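Local coordinates for protein trimethylamine-N-oxide reductase (Haemophilus influenzae, PDB 7L5I) that probably reduces S- or N-oxides such as trimethylamine N-oxide at a molybdenum centre held by two guanosine dinucleotide forms of the molybdopterin cofactor, at residues A[36-41]-A[45-50]; A[79-84]-A[683-688]; A[185-190]-A[364-369]; A[610-615]-A[622-627]. One frame throughout, in Å; residues are numbered along the deposited sequence.

Interaction 1 (A[36-41]-A[45-50])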
loop_
_atom_site.group_PDB
_atom_site.type_symbol
_atom_site.label_atom_id
_atom_site.label_comp_id
_atom_site.label_asym_id
_atom_site.label_seq_id
_atom_site.Cartn_x
_atom_site.Cartn_y
_atom_site.Cartn_z
ATOM N N VAL A 36 1.353 -2.825 -29.597
ATOM C CA VAL A 36 2.580 -2.516 -28.875
ATOM C C VAL A 36 2.448 -3.134 -27.490
ATOM O O VAL A 36 1.403 -2.997 -26.837
ATOM C CB VAL A 36 2.804 -0.999 -28.776
ATOM C CG1 VAL A 36 4.114 -0.680 -28.040
ATOM C CG2 VAL A 36 2.794 -0.381 -30.160
ATOM N N VAL A 37 3.512 -3.787 -27.030
ATOM C CA VAL A 37 3.517 -4.381 -25.704
ATOM C C VAL A 37 4.190 -3.426 -24.732
ATOM O O VAL A 37 5.297 -2.923 -24.987
ATOM C CB VAL A 37 4.203 -5.758 -25.693
ATOM C CG1 VAL A 37 4.360 -6.234 -24.255
ATOM C CG2 VAL A 37 3.405 -6.752 -26.526
ATOM N N THR A 38 3.515 -3.163 -23.619
ATOM C CA THR A 38 4.080 -2.353 -22.555
ATOM C C THR A 38 3.623 -2.968 -21.237
ATOM O O THR A 38 3.307 -4.163 -21.171
ATOM C CB THR A 38 3.734 -0.876 -22.765
ATOM O OG1 THR A 38 4.366 -0.089 -21.742
ATOM C CG2 THR A 38 2.220 -0.635 -22.777
ATOM N N ALA A 39 3.640 -2.183 -20.160
ATOM C CA ALA A 39 3.340 -2.782 -18.866
ATOM C C ALA A 39 2.911 -1.725 -17.870
ATOM O O ALA A 39 3.142 -0.528 -18.056
ATOM C CB ALA A 39 4.542 -3.546 -18.290
ATOM N N ALA A 40 2.269 -2.201 -16.801
ATOM C CA ALA A 40 1.871 -1.363 -15.680
ATOM C C ALA A 40 1.979 -2.196 -14.406
ATOM O O ALA A 40 2.272 -3.387 -14.454
ATOM C CB ALA A 40 0.450 -0.818 -15.844
ATOM N N HIS A 41 1.720 -1.556 -13.248
ATOM C CA HIS A 41 1.666 -2.327 -12.012
ATOM C C HIS A 41 0.698 -3.498 -12.164
ATOM O O HIS A 41 0.904 -4.571 -11.580
ATOM C CB HIS A 41 1.224 -1.434 -10.866
ATOM C CG HIS A 41 2.227 -0.417 -10.419
ATOM N ND1 HIS A 41 3.504 -0.740 -10.011
ATOM C CD2 HIS A 41 2.116 0.925 -10.272
ATOM C CE1 HIS A 41 4.126 0.353 -9.607
ATOM N NE2 HIS A 41 3.299 1.374 -9.748
ATOM N N ILE A 45 0.805 -5.427 -20.833
ATOM C CA ILE A 45 -0.368 -4.916 -21.542
ATOM C C ILE A 45 -0.094 -4.928 -23.044
ATOM O O ILE A 45 0.939 -4.406 -23.479
ATOM C CB ILE A 45 -0.688 -3.467 -21.113
ATOM C CG1 ILE A 45 -0.818 -3.348 -19.606
ATOM C CG2 ILE A 45 -1.951 -2.962 -21.817
ATOM C CD1 ILE A 45 -1.726 -4.298 -19.009
ATOM N N GLY A 46 -1.018 -5.448 -23.818
ATOM C CA GLY A 46 -0.974 -5.308 -25.263
ATOM C C GLY A 46 -1.903 -4.183 -25.664
ATOM O O GLY A 46 -3.094 -4.206 -25.347
ATOM N N VAL A 47 -1.351 -3.195 -26.372
ATOM C CA VAL A 47 -2.083 -1.977 -26.733
ATOM C C VAL A 47 -2.222 -1.934 -28.249
ATOM O O VAL A 47 -1.220 -1.941 -28.957
ATOM C CB VAL A 47 -1.376 -0.704 -26.226
ATOM C CG1 VAL A 47 -2.219 0.503 -26.518
ATOM C CG2 VAL A 47 -1.106 -0.802 -24.737
ATOM N N VAL A 48 -3.461 -1.864 -28.737
ATOM C CA VAL A 48 -3.723 -1.767 -30.167
ATOM C C VAL A 48 -3.797 -0.298 -30.558
ATOM O O VAL A 48 -4.532 0.486 -29.947
ATOM C CB VAL A 48 -5.026 -2.490 -30.546
ATOM C CG1 VAL A 48 -5.235 -2.402 -32.061
ATOM C CG2 VAL A 48 -4.996 -3.922 -30.092
ATOM N N VAL A 49 -3.034 0.069 -31.597
ATOM C CA VAL A 49 -2.956 1.434 -32.090
ATOM C C VAL A 49 -3.453 1.439 -33.528
ATOM O O VAL A 49 -2.996 0.628 -34.345
ATOM C CB VAL A 49 -1.515 1.970 -32.022
ATOM C CG1 VAL A 49 -1.461 3.423 -32.410
ATOM C CG2 VAL A 49 -0.944 1.763 -30.637
ATOM N N GLN A 50 -4.361 2.362 -33.829
ATOM C CA GLN A 50 -4.970 2.519 -35.147
ATOM C C GLN A 50 -4.800 3.977 -35.559
ATOM O O GLN A 50 -5.389 4.872 -34.941
ATOM C CB GLN A 50 -6.447 2.120 -35.113
ATOM C CG GLN A 50 -7.146 2.122 -36.463
ATOM C CD GLN A 50 -6.602 1.064 -37.406
ATOM O OE1 GLN A 50 -6.688 -0.136 -37.134
ATOM N NE2 GLN A 50 -6.027 1.511 -38.521
#

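Interaction 2 (A[79-84]-A[683-688])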
loop_
_atom_site.group_PDB
_atom_site.type_symbol
_atom_site.label_atom_id
_atom_site.label_comp_id
_atom_site.label_asym_id
_atom_site.label_seq_id
_atom_site.Cartn_x
_atom_site.Cartn_y
_atom_site.Cartn_z
ATOM N N SER A 79 -7.705 11.483 -21.203
ATOM C CA SER A 79 -8.637 12.022 -20.231
ATOM C C SER A 79 -8.582 13.543 -20.160
ATOM O O SER A 79 -7.520 14.156 -20.186
ATOM C CB SER A 79 -8.328 11.438 -18.845
ATOM O OG SER A 79 -9.091 12.090 -17.834
ATOM N N GLU A 80 -9.760 14.149 -20.006
ATOM C CA GLU A 80 -9.798 15.578 -19.733
ATOM C C GLU A 80 -9.390 15.909 -18.300
ATOM O O GLU A 80 -9.367 17.090 -17.946
ATOM C CB GLU A 80 -11.196 16.115 -20.042
ATOM C CG GLU A 80 -11.505 16.140 -21.545
ATOM C CD GLU A 80 -10.473 16.936 -22.340
ATOM O OE1 GLU A 80 -10.263 18.131 -22.026
ATOM O OE2 GLU A 80 -9.838 16.360 -23.251
ATOM N N ALA A 81 -9.074 14.914 -17.469
ATOM C CA ALA A 81 -8.482 15.183 -16.170
ATOM C C ALA A 81 -6.982 15.360 -16.238
ATOM O O ALA A 81 -6.370 15.728 -15.235
ATOM C CB ALA A 81 -8.785 14.055 -15.176
ATOM N N ARG A 82 -6.359 15.138 -17.398
ATOM C CA ARG A 82 -4.910 15.238 -17.450
ATOM C C ARG A 82 -4.446 16.679 -17.272
ATOM O O ARG A 82 -5.112 17.636 -17.679
ATOM C CB ARG A 82 -4.379 14.706 -18.767
ATOM C CG ARG A 82 -4.276 13.201 -18.790
ATOM C CD ARG A 82 -3.496 12.703 -19.878
ATOM N NE ARG A 82 -2.074 13.057 -19.761
ATOM C CZ ARG A 82 -1.137 12.461 -20.471
ATOM N NH1 ARG A 82 -1.464 11.487 -21.303
ATOM N NH2 ARG A 82 0.132 12.832 -20.354
ATOM N N VAL A 83 -3.278 16.838 -16.657
ATOM C CA VAL A 83 -2.644 18.150 -16.652
ATOM C C VAL A 83 -2.084 18.415 -18.044
ATOM O O VAL A 83 -1.259 17.648 -18.554
ATOM C CB VAL A 83 -1.549 18.230 -15.588
ATOM C CG1 VAL A 83 -0.992 19.665 -15.497
ATOM C CG2 VAL A 83 -2.066 17.766 -14.234
ATOM N N LYS A 84 -2.555 19.475 -18.683
ATOM C CA LYS A 84 -2.209 19.680 -20.088
ATOM C C LYS A 84 -0.964 20.537 -20.279
ATOM O O LYS A 84 -0.239 20.350 -21.265
ATOM C CB LYS A 84 -3.388 20.327 -20.822
ATOM C CG LYS A 84 -4.644 19.481 -20.786
ATOM C CD LYS A 84 -5.732 20.069 -21.649
ATOM C CE LYS A 84 -6.907 19.093 -21.800
ATOM N NZ LYS A 84 -8.102 19.549 -21.054
ATOM N N LEU A 683 -6.680 5.571 -11.764
ATOM C CA LEU A 683 -7.714 5.126 -12.684
ATOM C C LEU A 683 -9.096 5.553 -12.201
ATOM O O LEU A 683 -10.092 5.159 -12.830
ATOM C CB LEU A 683 -7.690 3.616 -12.920
ATOM C CG LEU A 683 -6.313 3.067 -13.326
ATOM C CD1 LEU A 683 -6.370 1.559 -13.537
ATOM C CD2 LEU A 683 -5.763 3.755 -14.545
ATOM N N ALA A 684 -9.197 6.314 -11.114
ATOM C CA ALA A 684 -10.484 6.819 -10.643
ATOM C C ALA A 684 -11.208 7.641 -11.696
ATOM O O ALA A 684 -12.441 7.718 -11.696
ATOM C CB ALA A 684 -10.282 7.671 -9.396
ATOM N N HIS A 685 -10.465 8.281 -12.581
ATOM C CA HIS A 685 -11.029 9.199 -13.558
ATOM C C HIS A 685 -11.447 8.521 -14.863
ATOM O O HIS A 685 -11.879 9.216 -15.796
ATOM C CB HIS A 685 -9.997 10.272 -13.873
ATOM C CG HIS A 685 -8.730 9.724 -14.451
ATOM N ND1 HIS A 685 -7.991 8.738 -13.825
ATOM C CD2 HIS A 685 -8.074 10.017 -15.597
ATOM C CE1 HIS A 685 -6.945 8.441 -14.569
ATOM N NE2 HIS A 685 -6.967 9.210 -15.644
ATOM N N THR A 686 -11.300 7.215 -14.956
ATOM C CA THR A 686 -11.529 6.456 -16.168
ATOM C C THR A 686 -12.938 5.860 -16.142
ATOM O O THR A 686 -13.701 6.016 -15.175
ATOM C CB THR A 686 -10.513 5.336 -16.350
ATOM O OG1 THR A 686 -10.749 4.309 -15.370
ATOM C CG2 THR A 686 -9.078 5.847 -16.273
ATOM N N SER A 687 -13.265 5.127 -17.202
ATOM C CA SER A 687 -14.570 4.491 -17.301
ATOM C C SER A 687 -14.762 3.354 -16.306
ATOM O O SER A 687 -15.896 2.887 -16.138
ATOM C CB SER A 687 -14.765 3.984 -18.734
ATOM O OG SER A 687 -13.795 3.010 -19.038
ATOM N N LEU A 688 -13.708 2.908 -15.611
ATOM C CA LEU A 688 -13.899 1.912 -14.572
ATOM C C LEU A 688 -14.816 2.421 -13.462
ATOM O O LEU A 688 -15.393 1.607 -12.742
ATOM C CB LEU A 688 -12.553 1.505 -13.964
ATOM C CG LEU A 688 -11.603 0.791 -14.945
ATOM C CD1 LEU A 688 -10.293 0.446 -14.250
ATOM C CD2 LEU A 688 -12.262 -0.426 -15.501
HETATM O O HOH W 1 -11.420 10.763 -18.017
#

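Interaction 3 (A[185-190]-A[364-369])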
loop_
_atom_site.group_PDB
_atom_site.type_symbol
_atom_site.label_atom_id
_atom_site.label_comp_id
_atom_site.label_asym_id
_atom_site.label_seq_id
_atom_site.Cartn_x
_atom_site.Cartn_y
_atom_site.Cartn_z
ATOM N N HIS A 185 12.248 -7.249 15.395
ATOM C CA HIS A 185 12.429 -7.618 16.798
ATOM C C HIS A 185 12.001 -9.056 17.089
ATOM O O HIS A 185 12.477 -9.660 18.049
ATOM C CB HIS A 185 11.613 -6.685 17.717
ATOM C CG HIS A 185 12.112 -5.276 17.762
ATOM N ND1 HIS A 185 13.368 -4.944 18.230
ATOM C CD2 HIS A 185 11.517 -4.108 17.412
ATOM C CE1 HIS A 185 13.520 -3.627 18.176
ATOM N NE2 HIS A 185 12.414 -3.098 17.674
ATOM N N VAL A 186 11.054 -9.585 16.318
ATOM C CA VAL A 186 10.482 -10.901 16.600
ATOM C C VAL A 186 11.185 -11.991 15.820
ATOM O O VAL A 186 11.403 -13.088 16.344
ATOM C CB VAL A 186 8.974 -10.859 16.275
ATOM C CG1 VAL A 186 8.365 -12.213 16.433
ATOM C CG2 VAL A 186 8.280 -9.794 17.133
ATOM N N LEU A 187 11.514 -11.714 14.552
ATOM C CA LEU A 187 12.082 -12.700 13.646
ATOM C C LEU A 187 13.472 -12.358 13.134
ATOM O O LEU A 187 14.107 -13.224 12.528
ATOM C CB LEU A 187 11.174 -12.888 12.417
ATOM C CG LEU A 187 9.785 -13.443 12.753
ATOM C CD1 LEU A 187 8.889 -13.395 11.537
ATOM C CD2 LEU A 187 9.853 -14.870 13.299
ATOM N N GLY A 188 13.953 -11.141 13.349
ATOM C CA GLY A 188 15.254 -10.744 12.859
ATOM C C GLY A 188 15.299 -10.416 11.394
ATOM O O GLY A 188 16.382 -10.373 10.807
ATOM N N THR A 189 14.148 -10.146 10.788
ATOM C CA THR A 189 14.060 -9.866 9.359
ATOM C C THR A 189 12.774 -9.089 9.138
ATOM O O THR A 189 11.866 -9.127 9.963
ATOM C CB THR A 189 14.103 -11.174 8.553
ATOM O OG1 THR A 189 14.382 -10.903 7.173
ATOM C CG2 THR A 189 12.794 -11.930 8.651
ATOM N N ILE A 190 12.709 -8.363 8.020
ATOM C CA ILE A 190 11.533 -7.521 7.799
ATOM C C ILE A 190 10.293 -8.368 7.551
ATOM O O ILE A 190 9.174 -7.965 7.901
ATOM C CB ILE A 190 11.809 -6.548 6.639
ATOM C CG1 ILE A 190 10.759 -5.444 6.617
ATOM C CG2 ILE A 190 11.821 -7.282 5.309
ATOM C CD1 ILE A 190 11.098 -4.338 5.621
ATOM N N MET A 364 1.197 -11.291 17.279
ATOM C CA MET A 364 0.352 -12.350 17.801
ATOM C C MET A 364 0.104 -13.436 16.755
ATOM O O MET A 364 -0.010 -14.614 17.111
ATOM C CB MET A 364 -0.980 -11.753 18.308
ATOM C CG MET A 364 -1.835 -12.800 19.013
ATOM S SD MET A 364 -1.042 -13.467 20.495
ATOM C CE MET A 364 -1.587 -15.187 20.417
ATOM N N LEU A 365 0.035 -13.089 15.463
ATOM C CA LEU A 365 -0.136 -14.123 14.453
ATOM C C LEU A 365 1.067 -15.072 14.432
ATOM O O LEU A 365 0.905 -16.293 14.290
ATOM C CB LEU A 365 -0.322 -13.500 13.070
ATOM C CG LEU A 365 -0.678 -14.505 11.980
ATOM C CD1 LEU A 365 -2.066 -15.020 12.213
ATOM C CD2 LEU A 365 -0.584 -13.885 10.617
ATOM N N VAL A 366 2.283 -14.515 14.518
ATOM C CA VAL A 366 3.498 -15.331 14.573
ATOM C C VAL A 366 3.532 -16.161 15.850
ATOM O O VAL A 366 3.978 -17.315 15.852
ATOM C CB VAL A 366 4.737 -14.428 14.452
ATOM C CG1 VAL A 366 5.991 -15.211 14.755
ATOM C CG2 VAL A 366 4.782 -13.862 13.071
ATOM N N THR A 367 3.056 -15.587 16.953
ATOM C CA THR A 367 2.961 -16.327 18.212
ATOM C C THR A 367 1.982 -17.489 18.087
ATOM O O THR A 367 2.266 -18.621 18.508
ATOM C CB THR A 367 2.530 -15.358 19.318
ATOM O OG1 THR A 367 3.552 -14.368 19.529
ATOM C CG2 THR A 367 2.273 -16.070 20.627
ATOM N N LEU A 368 0.817 -17.239 17.495
ATOM C CA LEU A 368 -0.132 -18.323 17.252
ATOM C C LEU A 368 0.468 -19.415 16.368
ATOM O O LEU A 368 0.351 -20.615 16.668
ATOM C CB LEU A 368 -1.413 -17.746 16.639
ATOM C CG LEU A 368 -2.493 -18.753 16.329
ATOM C CD1 LEU A 368 -2.923 -19.497 17.600
ATOM C CD2 LEU A 368 -3.695 -18.078 15.671
ATOM N N ALA A 369 1.123 -19.026 15.266
ATOM C CA ALA A 369 1.765 -19.994 14.395
ATOM C C ALA A 369 2.834 -20.792 15.140
ATOM O O ALA A 369 3.016 -21.996 14.882
ATOM C CB ALA A 369 2.379 -19.269 13.182
#

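Interaction 4 (A[610-615]-A[622-627])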
loop_
_atom_site.group_PDB
_atom_site.type_symbol
_atom_site.label_atom_id
_atom_site.label_comp_id
_atom_site.label_asym_id
_atom_site.label_seq_id
_atom_site.Cartn_x
_atom_site.Cartn_y
_atom_site.Cartn_z
ATOM N N VAL A 610 10.740 -24.067 1.297
ATOM C CA VAL A 610 9.933 -23.856 2.492
ATOM C C VAL A 610 10.607 -22.780 3.339
ATOM O O VAL A 610 11.765 -22.927 3.753
ATOM C CB VAL A 610 9.744 -25.167 3.277
ATOM C CG1 VAL A 610 9.013 -24.924 4.598
ATOM C CG2 VAL A 610 9.013 -26.199 2.430
ATOM N N ARG A 611 9.879 -21.699 3.602
ATOM C CA ARG A 611 10.401 -20.640 4.445
ATOM C C ARG A 611 10.616 -21.161 5.866
ATOM O O ARG A 611 9.800 -21.895 6.408
ATOM C CB ARG A 611 9.431 -19.458 4.398
ATOM C CG ARG A 611 10.004 -18.165 4.949
ATOM C CD ARG A 611 9.142 -16.925 4.631
ATOM N NE ARG A 611 9.742 -15.798 5.355
ATOM C CZ ARG A 611 10.798 -15.116 4.941
ATOM N NH1 ARG A 611 11.361 -15.369 3.748
ATOM N NH2 ARG A 611 11.312 -14.160 5.700
ATOM N N TYR A 612 11.748 -20.796 6.460
ATOM C CA TYR A 612 12.133 -21.230 7.807
ATOM C C TYR A 612 12.422 -22.726 7.864
ATOM O O TYR A 612 12.547 -23.292 8.948
ATOM C CB TYR A 612 11.104 -20.814 8.873
ATOM C CG TYR A 612 11.132 -19.309 9.080
ATOM C CD1 TYR A 612 12.281 -18.693 9.555
ATOM C CD2 TYR A 612 10.072 -18.499 8.711
ATOM C CE1 TYR A 612 12.376 -17.339 9.680
ATOM C CE2 TYR A 612 10.172 -17.108 8.834
ATOM C CZ TYR A 612 11.331 -16.545 9.328
ATOM O OH TYR A 612 11.503 -15.183 9.479
ATOM N N GLY A 613 12.582 -23.370 6.710
ATOM C CA GLY A 613 12.931 -24.778 6.704
ATOM C C GLY A 613 14.297 -25.044 7.309
ATOM O O GLY A 613 14.490 -26.036 8.020
ATOM N N GLU A 614 15.261 -24.163 7.043
ATOM C CA GLU A 614 16.594 -24.378 7.607
ATOM C C GLU A 614 16.609 -24.106 9.105
ATOM O O GLU A 614 17.255 -24.834 9.869
ATOM C CB GLU A 614 17.606 -23.508 6.892
ATOM C CG GLU A 614 17.826 -23.944 5.436
ATOM C CD GLU A 614 17.951 -25.468 5.266
ATOM O OE1 GLU A 614 17.136 -26.047 4.509
ATOM O OE2 GLU A 614 18.845 -26.087 5.898
ATOM N N PHE A 615 15.930 -23.048 9.543
ATOM C CA PHE A 615 15.730 -22.823 10.972
ATOM C C PHE A 615 15.093 -24.026 11.633
ATOM O O PHE A 615 15.538 -24.479 12.695
ATOM C CB PHE A 615 14.852 -21.572 11.149
ATOM C CG PHE A 615 14.492 -21.256 12.573
ATOM C CD1 PHE A 615 15.487 -20.974 13.489
ATOM C CD2 PHE A 615 13.158 -21.152 12.972
ATOM C CE1 PHE A 615 15.170 -20.640 14.814
ATOM C CE2 PHE A 615 12.850 -20.818 14.294
ATOM C CZ PHE A 615 13.873 -20.539 15.205
ATOM N N ASN A 622 21.363 -22.615 12.246
ATOM C CA ASN A 622 20.651 -21.651 11.406
ATOM C C ASN A 622 19.762 -20.751 12.267
ATOM O O ASN A 622 18.549 -20.637 12.022
ATOM C CB ASN A 622 19.808 -22.365 10.348
ATOM C CG ASN A 622 20.601 -23.321 9.509
ATOM O OD1 ASN A 622 21.306 -22.910 8.598
ATOM N ND2 ASN A 622 20.475 -24.618 9.796
ATOM N N PRO A 623 20.329 -20.074 13.269
ATOM C CA PRO A 623 19.509 -19.216 14.139
ATOM C C PRO A 623 18.960 -17.987 13.423
ATOM O O PRO A 623 19.451 -17.557 12.372
ATOM C CB PRO A 623 20.494 -18.817 15.246
ATOM C CG PRO A 623 21.820 -18.825 14.553
ATOM C CD PRO A 623 21.760 -19.997 13.632
ATOM N N LEU A 624 17.900 -17.431 14.000
ATOM C CA LEU A 624 17.390 -16.150 13.550
ATOM C C LEU A 624 18.254 -14.997 14.051
ATOM O O LEU A 624 18.969 -15.097 15.056
ATOM C CB LEU A 624 15.955 -15.929 14.043
ATOM C CG LEU A 624 14.995 -17.078 13.784
ATOM C CD1 LEU A 624 13.574 -16.662 14.173
ATOM C CD2 LEU A 624 15.059 -17.535 12.332
ATOM N N GLY A 625 18.145 -13.863 13.375
ATOM C CA GLY A 625 18.922 -12.683 13.749
ATOM C C GLY A 625 18.300 -11.885 14.875
ATOM O O GLY A 625 18.105 -10.675 14.765
ATOM N N THR A 626 17.944 -12.564 15.968
ATOM C CA THR A 626 17.282 -11.953 17.102
ATOM C C THR A 626 18.201 -12.079 18.312
ATOM O O THR A 626 19.160 -12.849 18.265
ATOM C CB THR A 626 15.976 -12.669 17.411
ATOM O OG1 THR A 626 16.313 -14.030 17.708
ATOM C CG2 THR A 626 15.009 -12.621 16.233
ATOM N N PRO A 627 17.899 -11.408 19.423
ATOM C CA PRO A 627 18.740 -11.558 20.630
ATOM C C PRO A 627 18.928 -12.996 21.099
ATOM O O PRO A 627 20.004 -13.339 21.616
ATOM C CB PRO A 627 17.981 -10.722 21.671
ATOM C CG PRO A 627 17.347 -9.621 20.848
ATOM C CD PRO A 627 16.948 -10.287 19.541
HETATM O O HOH W 2 21.379 -25.072 6.174
#

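Interaction 1 (A[36-41]-A[45-50])
Four main-chain hydrogen bonds join Val36 to Val47 and Thr38 to Ile45, two for each pair. Val36 N gives to Val47 O and Val47 N to Val36 O; in the second pair Thr38 N gives to Ile45 O at 2.9 Å, and Ile45 N returns a bond to Thr38 O at 2.8 Å. The last is almost straight at hydrogen (177°), yet its donor stands well above the carbonyl plane of Thr38, whereas Thr38 N meets Ile45 O nearly along the C=O axis. Between the two pairs lies the non-hydrogen-bonded pair of Val37 and Gly46, where Val37 CA approaches Ile45 O at 3.4 Å in a CA-H...O contact.

The segments belong to a beta hairpin of strands 35-40 and 43-50, to which strand 53-59 adds a third antiparallel strand. Their short axes make an angle of 136°, so the ladder is markedly twisted, and it lies in the N-terminal part of the molybdopterin oxidoreductase chain.

Apolar contacts gather on the face that carries Val36, Thr38, Ile45 and Val47. With OG1 of Thr38 anti to the backbone N (chi1 -177°), CG2 is the branch that meets the partner strand, 3.9 Å from Val47 CG2, and the two side chains cross at a slant. Further along, Val36 CG2 and Val49 CG2 touch more loosely at 4.3 Å.

Strand 35-40 is also held on its far side, where Val37 bonds through its backbone with Lys528 and Val37 N donates to Asn595 OD1; Ala40 O accepts from Ser226 OG. Met527 of strand 523-527 packs against Thr38 and Ala39.

Interaction 2 (A[79-84]-A[683-688])
The imidazole of His685 presents its CD2 edge to Ser79, whose OG lies near the ring plane 3.2 Å from CD2. This is a polarised C-H edge facing a hydroxyl oxygen, and no direct hydrogen bond crosses between the segments. CB of Ser79 follows OG along the same edge at 3.6 Å from His685 CD2. Ala81 CB approaches that carbon obliquely, at 4.1 Å. The ring is placed by the first torsion of His685 (chi1 61°), which sets CG between the backbone N and the carbonyl carbon. One ring face is met by Thr686 CG2, displaced toward the rim, while Leu683 N lies at the edge.

The hydroxyl of Ser79 also accepts from Ala81 N at 2.8 Å, forming an ST turn within the type I beta turn from Ser79 to Arg82. A single water then links the two turns: it lies 2.7 Å from Ser79 OG and donates to the carbonyl His685 O. On the other side, a second type I turn runs from Leu683 to Thr686, and Leu683 O receives both Thr686 N and Thr686 OG1. The hydroxyl of Thr686 in turn accepts from Leu688 N, a second ST turn.

The contact sets a turn early in the chain against a loop of the molybdopterin dinucleotide-binding region, with the His685 side chain about 7 Å from a bound cofactor dinucleotide. Ser79 directly follows helix 73-78, which reaches over to the other segment through Asp75, bonded to Ser687 N; beyond Arg82, Val83 packs on strand 500-503, and the loop 683-688 itself lies between strands 668-671 and 699-702.

Interaction 3 (A[185-190]-A[364-369])
CG1 of Val186 stands anti to the backbone N (chi1 175°), and CG1 of Val366 does the same (chi1 170°); these choices send one methyl of each valine into the gap between the two helices. There Val186 CG1 and Val366 CG1 meet at 4.2 Å, the two side chains running alongside each other in opposite senses. Leu187 reaches the same methyl by a different route. Its bond from the main chain does not aim at the partner helix, but CG lies beside the backbone N, and chi2 of 171° extends CD1 away from CA and turns the second branch, CD2, toward the valine. Leu187 CD2 thus comes to 4.1 Å from Val366 CG1, its side chain set at a slant to that of the valine.

A single methyl of Val366 is therefore touched by two successive residues of the other segment. The backbones remain well separated, with Val186 CA and Val366 CA 8.5 Å apart. The contact joins the C-terminal end of helix 179-187 to the middle of helix 359-372, both within the molybdopterin oxidoreductase family region. Just beyond Leu187 the chain leaves helical geometry at Gly188, whose positive phi suits a glycine. Phe382 of strand 381-383, an outer strand of the parallel five-stranded sheet, packs on both Leu187 and Val366 and adds an aromatic side chain to the cluster.

All three touching residues are buried, and the segments share about 96 Å² of buried surface. With no hydrogen bond or salt bridge across it, the junction depends on dispersion and the exclusion of water, its specificity coming from side-chain shape.

Interaction 4 (A[610-615]-A[622-627])
A leucine methyl rests on the face of a phenylalanine whose edge meets a main-chain oxygen: Leu624 CD2 lies 3.8 Å from the centroid of the Phe615 ring, 17° off its normal, in a CH-pi contact. Asn622 O lies near the ring plane, 3.4 Å from Phe615 CD1. Leu624 CG lies over the neighbouring ring atom, 3.7 Å from Phe615 CE1, so the leucine follows the CD1-CE1-CZ side of the aromatic face. The same CD2 methyl touches a second ring, at 3.8 Å from Tyr612 CE1, its side chain crossing that of the tyrosine at about a right angle.

Tyr612, the N-cap residue of helix 613-617, is the third residue of the type II turn from Val610 to Gly613; its hydroxyl bonds to Glu191. The loop 622-627 folds back along this short helix. At the solvent side one water donates to Glu614 OE2 at 2.7 Å and, less closely, to Asn622 OD1.

Tyr296 meets Phe615 edge-to-face, and Ile631 packs on both Phe615 and Leu624. The contact thus combines an apolar, aromatic inner part with a water-bridged polar margin.

From the N terminus, interaction 1 closes first, a tight hairpin with three residues between its segments. Interaction 2 then opens at 79-84 and closes at 683-688, with 598 residues between its segments, bringing the chain from the dinucleotide-binding region back to its early part; within this span both interaction 3 and interaction 4 open and close, one after the other. Interaction 3 joins helices 179-187 and 359-372, and interaction 4 folds a loop onto helix 613-617. These two touch: Thr626 CG2 packs 3.4 Å from Gly188 N. Interactions 1 and 2 lie on the same side of the chain's centre, about 18 Å apart between centres, while interaction 3 is on the opposite side from both.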